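PDB 6KXD: ketosynthase from Streptomyces sp. MSC090213JE08, which catalyses polyketide chain elongation for ishigamide in a highly reducing type II synthase, as a ketosynthase paired with a chain length factor. Local coordinates for the interface of chains B and A. Coordinates in Å, arbitrary orientation; residue numbers count along the deposited sequence, not the author numbering. Chains: chain A, Ketosynthase; chain B, Ketosynthase.

Contact 1: the interface of chains B and A. Residues chain B 119, 122-123, 135, 140, 143-144; chain A 122, 125, 128-129, 215.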
# COMPACT_ATOMS: atom_id res chain seq x y z
N ILE B 119 -15.36 -1.48 -8.93
CA ILE B 119 -16.27 -1.39 -7.80
C ILE B 119 -17.54 -0.64 -8.26
O ILE B 119 -18.65 -1.07 -7.91
CB ILE B 119 -15.62 -0.69 -6.58
CG1 ILE B 119 -14.47 -1.54 -6.04
CG2 ILE B 119 -16.63 -0.42 -5.49
CD1 ILE B 119 -13.75 -0.92 -4.86
N LEU B 122 -19.67 -2.84 -10.39
CA LEU B 122 -20.38 -3.74 -9.50
C LEU B 122 -21.62 -3.08 -8.90
O LEU B 122 -22.68 -3.71 -8.82
CB LEU B 122 -19.47 -4.23 -8.38
CG LEU B 122 -18.49 -5.33 -8.75
CD1 LEU B 122 -17.38 -5.43 -7.72
CD2 LEU B 122 -19.24 -6.63 -8.86
N LEU B 123 -21.47 -1.85 -8.40
CA LEU B 123 -22.62 -1.20 -7.79
C LEU B 123 -23.71 -0.92 -8.83
O LEU B 123 -24.86 -0.96 -8.47
CB LEU B 123 -22.19 0.10 -7.13
CG LEU B 123 -21.28 -0.11 -5.93
CD1 LEU B 123 -20.83 1.23 -5.37
CD2 LEU B 123 -21.98 -0.96 -4.87
N MET B 135 -24.49 -8.91 -9.27
CA MET B 135 -23.11 -8.51 -9.39
C MET B 135 -22.25 -9.64 -9.98
O MET B 135 -22.41 -10.79 -9.62
CB MET B 135 -22.60 -8.07 -8.02
CG MET B 135 -23.12 -6.71 -7.70
SD MET B 135 -22.45 -6.07 -6.18
CE MET B 135 -23.06 -7.22 -4.96
N ALA B 140 -15.96 -8.88 -8.86
CA ALA B 140 -15.78 -8.83 -7.42
C ALA B 140 -14.46 -9.50 -7.07
O ALA B 140 -13.85 -9.11 -6.13
CB ALA B 140 -16.94 -9.45 -6.69
N ILE B 143 -11.11 -6.74 -7.37
CA ILE B 143 -11.17 -5.35 -6.88
C ILE B 143 -10.15 -5.07 -5.78
O ILE B 143 -9.92 -3.93 -5.48
CB ILE B 143 -12.59 -4.97 -6.39
CG1 ILE B 143 -13.07 -5.91 -5.29
CG2 ILE B 143 -13.56 -4.91 -7.57
CD1 ILE B 143 -14.06 -5.31 -4.35
N ASN B 144 -9.52 -6.09 -5.23
CA ASN B 144 -8.65 -5.84 -4.05
C ASN B 144 -7.26 -5.46 -4.53
O ASN B 144 -6.69 -6.07 -5.46
CB ASN B 144 -8.67 -7.02 -3.09
CG ASN B 144 -10.06 -7.30 -2.55
OD1 ASN B 144 -10.82 -6.37 -2.29
ND2 ASN B 144 -10.39 -8.56 -2.42
N MET A 122 -8.92 -3.73 1.00
CA MET A 122 -9.26 -2.68 0.08
C MET A 122 -9.91 -1.55 0.84
O MET A 122 -10.76 -0.84 0.33
CB MET A 122 -10.23 -3.24 -0.97
CG MET A 122 -10.36 -2.39 -2.19
SD MET A 122 -8.82 -1.82 -2.83
CE MET A 122 -9.37 -0.75 -4.17
N LEU A 125 -14.66 -0.53 2.22
CA LEU A 125 -15.57 -0.67 1.09
C LEU A 125 -16.92 -0.04 1.44
O LEU A 125 -17.64 0.32 0.54
CB LEU A 125 -15.74 -2.14 0.74
CG LEU A 125 -14.49 -2.73 0.14
CD1 LEU A 125 -14.49 -4.26 0.26
CD2 LEU A 125 -14.32 -2.25 -1.29
N VAL A 128 -16.51 3.64 0.23
CA VAL A 128 -16.36 3.86 -1.17
C VAL A 128 -17.69 3.53 -1.86
O VAL A 128 -18.04 4.22 -2.81
CB VAL A 128 -15.19 3.08 -1.76
CG1 VAL A 128 -15.44 1.59 -1.72
CG2 VAL A 128 -14.90 3.53 -3.18
N THR A 129 -18.37 2.50 -1.40
CA THR A 129 -19.63 2.06 -1.99
C THR A 129 -20.75 3.02 -1.61
O THR A 129 -21.63 3.27 -2.39
CB THR A 129 -20.05 0.64 -1.62
OG1 THR A 129 -20.25 0.44 -0.22
CG2 THR A 129 -19.09 -0.38 -2.18
N PHE A 215 -19.64 -8.28 -1.50
CA PHE A 215 -18.60 -8.46 -2.50
C PHE A 215 -17.94 -9.82 -2.33
O PHE A 215 -17.61 -10.48 -3.32
CB PHE A 215 -17.56 -7.36 -2.45
CG PHE A 215 -18.00 -6.05 -3.04
CD1 PHE A 215 -19.15 -5.95 -3.81
CD2 PHE A 215 -17.26 -4.90 -2.83
CE1 PHE A 215 -19.54 -4.74 -4.35
CE2 PHE A 215 -17.66 -3.69 -3.37
CZ PHE A 215 -18.78 -3.62 -4.16
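B:Ile119 and A:Leu125 face each other with their CA atoms 8.9 Å apart, and helix 116-129 of chain B and helix 125-137 of chain A then draw together, until the CA atoms of B:Leu123 and A:Thr129 are 7.3 Å apart. Both chains belong to the thiolase-like ketosynthase family, and this patch of the ketosynthase/chain length factor heterodimer is an example of an interface held by side-chain packing. A:Phe215, from helix 210-219, lays its ring against chain B. B:Met135 meets the ring at its edge, in plane, with SD 3.7 Å from CE1. B:Leu122 CD1 lies 4.1 Å above the ring plane, displaced toward the rim. From the same side of the ring, but beyond its rim, B:Ile143 approaches the CD2 corner, its CD1 3.6 Å away; a first torsion of 57° sets CG1 between the backbone N and the carbonyl carbon and sends the chain tip toward the ring. B:Ile119 divides its branches, CG2 approaching the ring rim at CE2 and CD1 packing 3.8 Å from A:Leu125 CD2 at about a right angle. An alanine in place of A:Phe215 would probably open a gap among B:Met135, B:Leu122 and B:Ile143, setting their tips free to shift. Further along, B:Leu123 crosses A:Thr129 at about a right angle, with CD1 against CA at 3.7 Å. The threonine hydroxyl OG1 is turned back to A:Leu125 O, a 2.7 Å hydrogen bond one helical turn earlier, while its methyl CG2 faces B:Leu123. At the other end A:Met122, bent at its second torsion (45°), curls its thioether past the carbonyl of B:Ile143 and lays CB against B:Asn144 OD1.

Contact 2: the interface of chains B and A. Residues chain B 145-146, 165, 167; chain A 120-122, 154, 173-176.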
# COMPACT_ATOMS: atom_id res chain seq x y z
N ALA B 145 -6.69 -4.43 -3.89
CA ALA B 145 -5.52 -3.76 -4.36
C ALA B 145 -4.29 -4.68 -4.40
O ALA B 145 -3.40 -4.45 -5.19
CB ALA B 145 -5.25 -2.55 -3.48
N GLY B 146 -4.27 -5.71 -3.56
CA GLY B 146 -3.16 -6.64 -3.46
C GLY B 146 -2.89 -7.28 -4.79
O GLY B 146 -1.77 -7.62 -5.14
N THR B 165 1.29 -4.45 -2.55
CA THR B 165 0.74 -3.22 -3.07
C THR B 165 0.74 -2.17 -1.96
O THR B 165 0.19 -2.42 -0.91
CB THR B 165 -0.69 -3.40 -3.53
OG1 THR B 165 -0.59 -4.39 -4.55
CG2 THR B 165 -1.30 -2.14 -4.12
N THR B 167 -0.56 1.26 -0.65
CA THR B 167 -1.78 2.05 -0.87
C THR B 167 -1.62 3.39 -0.14
O THR B 167 -2.39 3.67 0.72
CB THR B 167 -3.02 1.30 -0.42
OG1 THR B 167 -2.96 1.02 0.97
CG2 THR B 167 -3.20 0.00 -1.20
N ILE A 120 -4.25 -3.95 4.74
CA ILE A 120 -5.67 -3.87 4.44
C ILE A 120 -5.93 -4.81 3.27
O ILE A 120 -4.99 -5.34 2.71
CB ILE A 120 -6.09 -2.44 4.07
CG1 ILE A 120 -5.33 -1.93 2.84
CG2 ILE A 120 -5.94 -1.52 5.27
CD1 ILE A 120 -5.84 -0.60 2.25
N THR A 121 -7.22 -4.97 2.95
CA THR A 121 -7.67 -5.65 1.73
C THR A 121 -7.94 -4.58 0.68
O THR A 121 -7.26 -4.43 -0.35
CB THR A 121 -8.89 -6.53 2.01
OG1 THR A 121 -8.61 -7.51 3.00
CG2 THR A 121 -9.37 -7.25 0.77
N MET A 122 -8.92 -3.73 1.00
CA MET A 122 -9.26 -2.68 0.08
C MET A 122 -9.91 -1.55 0.84
O MET A 122 -10.76 -0.84 0.33
CB MET A 122 -10.23 -3.24 -0.97
CG MET A 122 -10.36 -2.39 -2.19
SD MET A 122 -8.82 -1.82 -2.83
CE MET A 122 -9.37 -0.75 -4.17
N LEU A 154 -7.40 4.85 1.16
CA LEU A 154 -6.98 3.54 1.67
C LEU A 154 -5.99 3.70 2.84
O LEU A 154 -5.94 2.82 3.67
CB LEU A 154 -6.39 2.71 0.52
CG LEU A 154 -7.36 2.34 -0.62
CD1 LEU A 154 -6.64 1.53 -1.69
CD2 LEU A 154 -8.55 1.53 -0.08
N THR A 173 0.60 2.09 4.30
CA THR A 173 -0.48 1.17 4.26
C THR A 173 -0.17 0.22 3.11
O THR A 173 0.32 0.69 2.05
CB THR A 173 -1.83 1.86 4.02
OG1 THR A 173 -1.93 2.83 5.05
CG2 THR A 173 -3.01 0.92 4.10
N VAL A 174 -0.38 -1.07 3.35
CA VAL A 174 -0.10 -2.07 2.34
C VAL A 174 -1.37 -2.89 2.23
O VAL A 174 -2.12 -3.05 3.13
CB VAL A 174 1.13 -2.95 2.63
CG1 VAL A 174 2.41 -2.13 2.64
CG2 VAL A 174 0.95 -3.77 3.90
N ALA A 175 -1.64 -3.37 1.02
CA ALA A 175 -2.80 -4.17 0.81
C ALA A 175 -2.35 -5.63 0.88
O ALA A 175 -1.32 -5.91 1.42
CB ALA A 175 -3.42 -3.83 -0.53
N GLY A 176 -3.13 -6.56 0.33
CA GLY A 176 -2.71 -7.95 0.36
C GLY A 176 -3.71 -8.84 1.03
O GLY A 176 -3.54 -10.06 1.06
O HOH W 1 -5.64 -6.48 -1.16
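Between B:Thr165 and A:Ala175 the flat groups are peptide planes, and the two carbonyls that join the chains are approached differently. B:Thr165 O receives the A:Ala175 amide N at 2.8 Å nearly along the C=O axis (163°), whereas the B:Thr167 N donor sits above the carbonyl plane of A:Thr173, 41° out of it, and bonds to O at 2.9 Å. This reciprocal pair is the antiparallel pattern by which strand 161-166 of chain B and strand 171-174 of chain A extend one sheet across the dimer, as in thiolase-like ketosynthases generally. In chain B the strand leads on toward the turn that carries the nucleophilic cysteine, so the pairing probably helps to position the active site. B:Thr167 has its hydroxyl between the backbone N and the carbonyl carbon (61°), which turns CG2 toward A:Leu154 CD1, 3.8 Å away, and toward the methyl of A:Ala175. Within chain B, B:Thr165 OG1 donates to B:Ala145 O at 2.9 Å, from above that carbonyl's plane, and so ties the loop of B:Ala145 and B:Gly146 to the strand. A water continues the polar seam where the backbones do not meet directly. It bonds to A:Thr121 O at 2.7 Å and to the amides B:Gly146 N and A:Gly176 N, linking three backbone groups from two chains. Next to it, the B:Ala145 methyl is wedged between unlike partners, with CB 3.7 Å both from the A:Met122 thioether SD and from the A:Ala175 CB.

The centres of contact 1 and contact 2 lie about 14 Å apart, and A:Met122 belongs to both: it sits between strand 114-119 and helix 125-137 of chain A. On the chain B side, the loop after helix 137-140 passes from one patch to the next without a break. Contact 1 is a helical, apolar zone, while contact 2 joins strand ends by backbone bonds and a water, so shape matching and sheet registry support each other. Together they form part of a continuous seam that would fix the chain length factor relative to the ketosynthase active site.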